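Long-range contacts in mutual gliding-motility protein MglA (Myxococcus xanthus, PDB 5YMX), which binds guanosine-5'-diphosphate in this crystal and belongs to the ADP-ribosylation factor family of P-loop proteins: residues 51-56 / 78-83; 16-21 / 90-95. All coordinates share one frame; numbering follows the deposited sequence.

How the contacts relate
Both contacts lie on one mixed sheet, with centres about 9 Å apart. Along the chain, contact 1 is nested inside the loop closed by contact 2: strand 10-18 comes first, then strands 53-59 and 71-78, then helix 86-92. Strand 71-78 runs between the other two, parallel to 10-18 and antiparallel to 53-59. The contacts also touch directly. Thr78 OG1 lies 2.8 Å from Tyr17 O, probably in a hydrogen bond, and Ile92 of contact 2 packs against Thr54 and Val79 of contact 1. Residues of the guanosine-5'-diphosphate pocket occur in both, so the loops after strands 10-18 and 71-78 approach the nucleotide from a shared core.

Contact 1 of 2, residues 51-56 / 78-83. With GDP (guanosine-5'-diphosphate), chain C.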
loop_
_atom_site.group_PDB
_atom_site.type_symbol
_atom_site.label_atom_id
_atom_site.label_comp_id
_atom_site.label_asym_id
_atom_site.label_seq_id
_atom_site.Cartn_x
_atom_site.Cartn_y
_atom_site.Cartn_z
ATOM N N THR A 51 -2.007 12.089 -18.627
ATOM C CA THR A 51 -0.672 11.734 -18.159
ATOM C C THR A 51 -0.740 10.645 -17.094
ATOM O O THR A 51 -0.537 9.462 -17.388
ATOM C CB THR A 51 0.034 12.968 -17.591
ATOM O OG1 THR A 51 -0.753 13.522 -16.528
ATOM C CG2 THR A 51 0.238 14.026 -18.670
ATOM N N ASP A 52 -1.034 11.032 -15.858
ATOM C CA ASP A 52 -0.955 10.095 -14.751
ATOM C C ASP A 52 -2.202 9.219 -14.666
ATOM O O ASP A 52 -3.267 9.519 -15.212
ATOM C CB ASP A 52 -0.682 10.820 -13.430
ATOM C CG ASP A 52 0.711 11.433 -13.378
ATOM O OD1 ASP A 52 1.595 10.980 -14.131
ATOM O OD2 ASP A 52 0.926 12.362 -12.582
ATOM N N ARG A 53 -2.035 8.109 -13.972
ATOM C CA ARG A 53 -3.055 7.092 -13.872
ATOM C C ARG A 53 -3.146 6.638 -12.430
ATOM O O ARG A 53 -2.218 6.813 -11.638
ATOM C CB ARG A 53 -2.676 5.857 -14.700
ATOM C CG ARG A 53 -2.579 6.085 -16.194
ATOM C CD ARG A 53 -1.828 4.939 -16.854
ATOM N NE ARG A 53 -0.459 4.866 -16.353
ATOM C CZ ARG A 53 0.456 4.002 -16.778
ATOM N NH1 ARG A 53 0.157 3.120 -17.723
ATOM N NH2 ARG A 53 1.674 4.023 -16.260
ATOM N N THR A 54 -4.277 6.042 -12.104
ATOM C CA THR A 54 -4.498 5.380 -10.829
ATOM C C THR A 54 -4.981 3.965 -11.114
ATOM O O THR A 54 -5.755 3.752 -12.052
ATOM C CB THR A 54 -5.572 6.131 -10.025
ATOM O OG1 THR A 54 -5.183 7.500 -9.870
ATOM C CG2 THR A 54 -5.743 5.522 -8.648
ATOM N N LEU A 55 -4.543 3.016 -10.306
ATOM C CA LEU A 55 -4.935 1.624 -10.447
ATOM C C LEU A 55 -5.418 1.163 -9.086
ATOM O O LEU A 55 -4.724 1.368 -8.084
ATOM C CB LEU A 55 -3.734 0.790 -10.897
ATOM C CG LEU A 55 -3.966 -0.699 -11.076
ATOM C CD1 LEU A 55 -4.907 -0.934 -12.259
ATOM C CD2 LEU A 55 -2.627 -1.387 -11.294
ATOM N N PHE A 56 -6.594 0.535 -9.040
ATOM C CA PHE A 56 -7.126 0.142 -7.742
ATOM C C PHE A 56 -8.165 -0.954 -7.889
ATOM O O PHE A 56 -8.723 -1.177 -8.965
ATOM C CB PHE A 56 -7.683 1.334 -6.937
ATOM C CG PHE A 56 -8.855 2.016 -7.577
ATOM C CD1 PHE A 56 -8.675 2.957 -8.583
ATOM C CD2 PHE A 56 -10.147 1.737 -7.151
ATOM C CE1 PHE A 56 -9.773 3.614 -9.149
ATOM C CE2 PHE A 56 -11.240 2.390 -7.719
ATOM C CZ PHE A 56 -11.048 3.324 -8.717
ATOM N N THR A 78 -2.739 2.417 -6.213
ATOM C CA THR A 78 -1.399 2.857 -6.565
ATOM C C THR A 78 -1.461 3.808 -7.745
ATOM O O THR A 78 -2.427 3.815 -8.513
ATOM C CB THR A 78 -0.480 1.660 -6.865
ATOM O OG1 THR A 78 0.888 2.068 -6.761
ATOM C CG2 THR A 78 -0.706 1.083 -8.271
ATOM N N VAL A 79 -0.410 4.612 -7.879
ATOM C CA VAL A 79 -0.179 5.432 -9.069
ATOM C C VAL A 79 0.957 4.754 -9.819
ATOM O O VAL A 79 2.120 4.870 -9.408
ATOM C CB VAL A 79 0.206 6.875 -8.705
ATOM C CG1 VAL A 79 0.571 7.660 -9.958
ATOM C CG2 VAL A 79 -0.915 7.552 -7.961
ATOM N N PRO A 80 0.671 4.006 -10.875
ATOM C CA PRO A 80 1.708 3.196 -11.514
ATOM C C PRO A 80 2.479 3.977 -12.566
ATOM O O PRO A 80 2.012 4.978 -13.113
ATOM C CB PRO A 80 0.889 2.086 -12.191
ATOM C CG PRO A 80 -0.373 2.779 -12.584
ATOM C CD PRO A 80 -0.661 3.767 -11.462
ATOM N N GLY A 81 3.679 3.485 -12.843
ATOM C CA GLY A 81 4.466 3.975 -13.955
ATOM C C GLY A 81 5.146 5.298 -13.658
ATOM O O GLY A 81 5.256 5.749 -12.513
ATOM N N GLN A 82 5.633 5.925 -14.725
ATOM C CA GLN A 82 6.234 7.240 -14.583
ATOM C C GLN A 82 5.172 8.234 -14.141
ATOM O O GLN A 82 4.062 8.269 -14.688
ATOM C CB GLN A 82 6.844 7.680 -15.911
ATOM C CG GLN A 82 7.485 9.056 -15.846
ATOM C CD GLN A 82 8.207 9.418 -17.127
ATOM O OE1 GLN A 82 8.247 8.627 -18.077
ATOM N NE2 GLN A 82 8.780 10.616 -17.167
ATOM N N VAL A 83 5.512 9.047 -13.157
ATOM C CA VAL A 83 4.608 10.057 -12.634
ATOM C C VAL A 83 5.018 11.408 -13.193
ATOM O O VAL A 83 6.199 11.779 -13.152
ATOM C CB VAL A 83 4.619 10.064 -11.097
ATOM C CG1 VAL A 83 3.752 11.207 -10.569
ATOM C CG2 VAL A 83 4.140 8.705 -10.559
HETATM P PB GDP C . 5.029 0.215 -11.207
HETATM O O1B GDP C . 3.572 -0.171 -11.191
HETATM O O2B GDP C . 5.319 1.386 -12.094
HETATM O O3B GDP C . 5.620 0.373 -9.839
HETATM O O3A GDP C . 5.884 -1.020 -11.841
HETATM P PA GDP C . 5.384 -2.400 -12.532
HETATM O O1A GDP C . 4.626 -2.071 -13.779
HETATM O O2A GDP C . 4.717 -3.306 -11.540
HETATM O "O5'" GDP C . 6.789 -3.067 -12.905
HETATM C "C5'" GDP C . 7.680 -2.455 -13.844
HETATM C "C4'" GDP C . 8.499 -3.535 -14.547
HETATM O "O4'" GDP C . 9.315 -4.231 -13.596
HETATM C "C3'" GDP C . 7.647 -4.590 -15.232
HETATM O "O3'" GDP C . 8.332 -4.980 -16.433
HETATM C "C2'" GDP C . 7.656 -5.738 -14.247
HETATM O "O2'" GDP C . 7.467 -7.005 -14.882
HETATM C "C1'" GDP C . 9.049 -5.629 -13.670
HETATM N N9 GDP C . 9.136 -6.196 -12.317
HETATM C C8 GDP C . 8.313 -5.920 -11.272
HETATM N N7 GDP C . 8.700 -6.622 -10.175
HETATM C C5 GDP C . 9.811 -7.313 -10.527
HETATM C C6 GDP C . 10.727 -8.237 -9.852
HETATM O O6 GDP C . 10.566 -8.543 -8.656
HETATM N N1 GDP C . 11.739 -8.741 -10.575
HETATM C C2 GDP C . 11.957 -8.446 -11.865
HETATM N N2 GDP C . 13.016 -9.015 -12.492
HETATM N N3 GDP C . 11.154 -7.604 -12.559
HETATM C C4 GDP C . 10.094 -7.028 -11.931
HETATM O O HOH W 1 1.128 7.639 -13.459
#
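Pro80 O has two polar neighbours: Arg53 NH2, in a weak hydrogen bond at 3.3 Å (N-H...O 142°), and a water 2.8 Å from the same oxygen. That water accepts from Arg53 N and also reaches Gln82 O, linking the start of strand 53-59 to the carbonyls on either side of Gly81 in the sequence. Arg53 bends at its third torsion (chi3 -62°), which folds the guanidinium back over the loop; Pro80 CG lies over one of its faces, while Gly81 CA stands at its edge, near the plane.

Farther along, Leu55 and Thr78 form an antiparallel hydrogen-bonded pair: Leu55 N donates to Thr78 O, 2.9 Å and nearly straight, and Thr78 N returns a bond to Leu55 O. Their side chains share a sheet face, with Leu55 CB 4.0 Å from Thr78 CG2. Arg53 O is buried and has no hydrogen-bond partner in the model; carbon meets it instead, Val79 CA in a CA-H...O contact at 3.6 Å and Val79 CG1 at 3.4 Å. At the other end the Asp52 side chain crosses that of Val83 at about a right angle; its carboxylate oxygens are held by Phe84 N, Tyr85 N and Ser88 OG.

Gly81 N donates to GDP O2B at 2.8 Å. The loop after Thr78 resembles the switch II start of Ras-like proteins, and its bonds to strand 53-59 probably help set the backbone amide that meets the beta phosphate.

Contact 2 of 2, residues 16-21 / 90-95; sequences VYYGPG and KLILKG
The Tyr18 ring turns its edge to Ile92, whose CG2 lies near the ring plane, 4.3 Å from CE2. Leu93 comes to the same part of the ring obliquely and crosses the tyrosine side chain at about a right angle: its CD1 is 3.8 Å from Tyr18 CE2, and its CD2 rests by CD2 of the ring. Ser116 and Leu120 of helix 110-126 also pack on this tyrosine, and its hydroxyl is hydrogen-bonded to Asn119 and Asn123 of that helix, which fixes the buried phenol at its polar end.

Two residues back on the strand, Val16 divides its branches. CG1, anti to the backbone N (chi1 172°), meets both Leu93 CD2 at 4.0 Å and Ile92 CG2 at 4.1 Å, whereas CG2 lies against the carbonyl, 3.4 Å from Ile92 O. That oxygen accepts a hydrogen bond from Lys14 NZ. All four touching residues are buried, and the meeting is wholly apolar apart from this carbonyl.

Val16 and Tyr18 thus present one face of strand 10-18 to Ile92 and Leu93, while the Tyr17 side chain packs on helix 25-34. Helices packed on both faces of a central sheet, whose strand 10-18 runs into a probable Walker A P-loop at Gly19, are characteristic of the Ras-like alpha/beta fold.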
loop_
_atom_site.group_PDB
_atom_site.type_symbol
_atom_site.label_atom_id
_atom_site.label_comp_id
_atom_site.label_asym_id
_atom_site.label_seq_id
_atom_site.Cartn_x
_atom_site.Cartn_y
_atom_site.Cartn_z
ATOM N N VAL A 16 -2.365 1.996 0.304
ATOM C CA VAL A 16 -1.672 2.615 -0.814
ATOM C C VAL A 16 -0.309 1.963 -0.990
ATOM O O VAL A 16 0.483 1.885 -0.038
ATOM C CB VAL A 16 -1.515 4.126 -0.596
ATOM C CG1 VAL A 16 -0.614 4.709 -1.676
ATOM C CG2 VAL A 16 -2.877 4.805 -0.600
ATOM N N TYR A 17 -0.047 1.496 -2.208
ATOM C CA TYR A 17 1.269 1.033 -2.616
ATOM C C TYR A 17 2.005 2.220 -3.219
ATOM O O TYR A 17 1.501 2.847 -4.159
ATOM C CB TYR A 17 1.138 -0.103 -3.643
ATOM C CG TYR A 17 0.832 -1.430 -3.002
ATOM C CD1 TYR A 17 -0.389 -1.659 -2.358
ATOM C CD2 TYR A 17 1.785 -2.451 -2.990
ATOM C CE1 TYR A 17 -0.653 -2.877 -1.733
ATOM C CE2 TYR A 17 1.524 -3.663 -2.370
ATOM C CZ TYR A 17 0.304 -3.868 -1.747
ATOM O OH TYR A 17 0.023 -5.059 -1.124
ATOM N N TYR A 18 3.167 2.550 -2.651
ATOM C CA TYR A 18 3.908 3.746 -3.019
ATOM C C TYR A 18 5.344 3.336 -3.302
ATOM O O TYR A 18 5.843 2.374 -2.725
ATOM C CB TYR A 18 3.901 4.715 -1.839
ATOM C CG TYR A 18 4.013 6.184 -2.141
ATOM C CD1 TYR A 18 5.249 6.808 -2.230
ATOM C CD2 TYR A 18 2.868 6.960 -2.283
ATOM C CE1 TYR A 18 5.345 8.184 -2.445
ATOM C CE2 TYR A 18 2.948 8.327 -2.510
ATOM C CZ TYR A 18 4.193 8.932 -2.602
ATOM O OH TYR A 18 4.266 10.300 -2.803
ATOM N N GLY A 19 6.006 4.074 -4.185
ATOM C CA GLY A 19 7.374 3.791 -4.533
ATOM C C GLY A 19 7.698 4.357 -5.896
ATOM O O GLY A 19 6.809 4.847 -6.599
ATOM N N PRO A 20 8.969 4.315 -6.299
ATOM C CA PRO A 20 9.356 4.955 -7.563
ATOM C C PRO A 20 8.700 4.287 -8.759
ATOM O O PRO A 20 8.212 3.156 -8.692
ATOM C CB PRO A 20 10.877 4.800 -7.620
ATOM C CG PRO A 20 11.260 3.906 -6.521
ATOM C CD PRO A 20 10.105 3.678 -5.603
ATOM N N GLY A 21 8.682 5.013 -9.872
ATOM C CA GLY A 21 8.160 4.439 -11.087
ATOM C C GLY A 21 8.839 3.128 -11.423
ATOM O O GLY A 21 10.058 2.986 -11.261
ATOM N N LYS A 90 0.209 13.024 -4.130
ATOM C CA LYS A 90 -0.504 13.604 -3.001
ATOM C C LYS A 90 -1.933 13.082 -2.940
ATOM O O LYS A 90 -2.420 12.691 -1.873
ATOM C CB LYS A 90 -0.508 15.125 -3.115
ATOM C CG LYS A 90 0.863 15.754 -3.080
ATOM C CD LYS A 90 0.744 17.271 -3.241
ATOM C CE LYS A 90 2.082 17.899 -3.580
ATOM N NZ LYS A 90 3.034 17.805 -2.450
ATOM N N LEU A 91 -2.621 13.065 -4.087
ATOM C CA LEU A 91 -4.031 12.691 -4.110
ATOM C C LEU A 91 -4.231 11.227 -3.739
ATOM O O LEU A 91 -5.225 10.878 -3.090
ATOM C CB LEU A 91 -4.633 12.992 -5.486
ATOM C CG LEU A 91 -6.131 12.730 -5.676
ATOM C CD1 LEU A 91 -6.945 13.581 -4.708
ATOM C CD2 LEU A 91 -6.575 12.990 -7.118
ATOM N N ILE A 92 -3.302 10.355 -4.143
ATOM C CA ILE A 92 -3.477 8.932 -3.869
ATOM C C ILE A 92 -3.484 8.675 -2.372
ATOM O O ILE A 92 -4.107 7.717 -1.905
ATOM C CB ILE A 92 -2.427 8.071 -4.616
ATOM C CG1 ILE A 92 -2.910 6.621 -4.783
ATOM C CG2 ILE A 92 -1.078 8.089 -3.903
ATOM C CD1 ILE A 92 -3.910 6.460 -5.899
ATOM N N LEU A 93 -2.815 9.534 -1.594
ATOM C CA LEU A 93 -2.689 9.330 -0.158
ATOM C C LEU A 93 -3.895 9.809 0.631
ATOM O O LEU A 93 -3.975 9.520 1.829
ATOM C CB LEU A 93 -1.435 10.039 0.354
ATOM C CG LEU A 93 -0.129 9.457 -0.198
ATOM C CD1 LEU A 93 1.024 10.434 0.028
ATOM C CD2 LEU A 93 0.161 8.086 0.421
ATOM N N LYS A 94 -4.819 10.534 0.005
ATOM C CA LYS A 94 -5.998 11.011 0.715
ATOM C C LYS A 94 -6.757 9.828 1.308
ATOM O O LYS A 94 -7.059 8.854 0.609
ATOM C CB LYS A 94 -6.892 11.776 -0.255
ATOM N N GLY A 95 -7.040 9.895 2.609
ATOM C CA GLY A 95 -7.799 8.845 3.266
ATOM C C GLY A 95 -7.045 7.556 3.511
ATOM O O GLY A 95 -7.679 6.535 3.809
#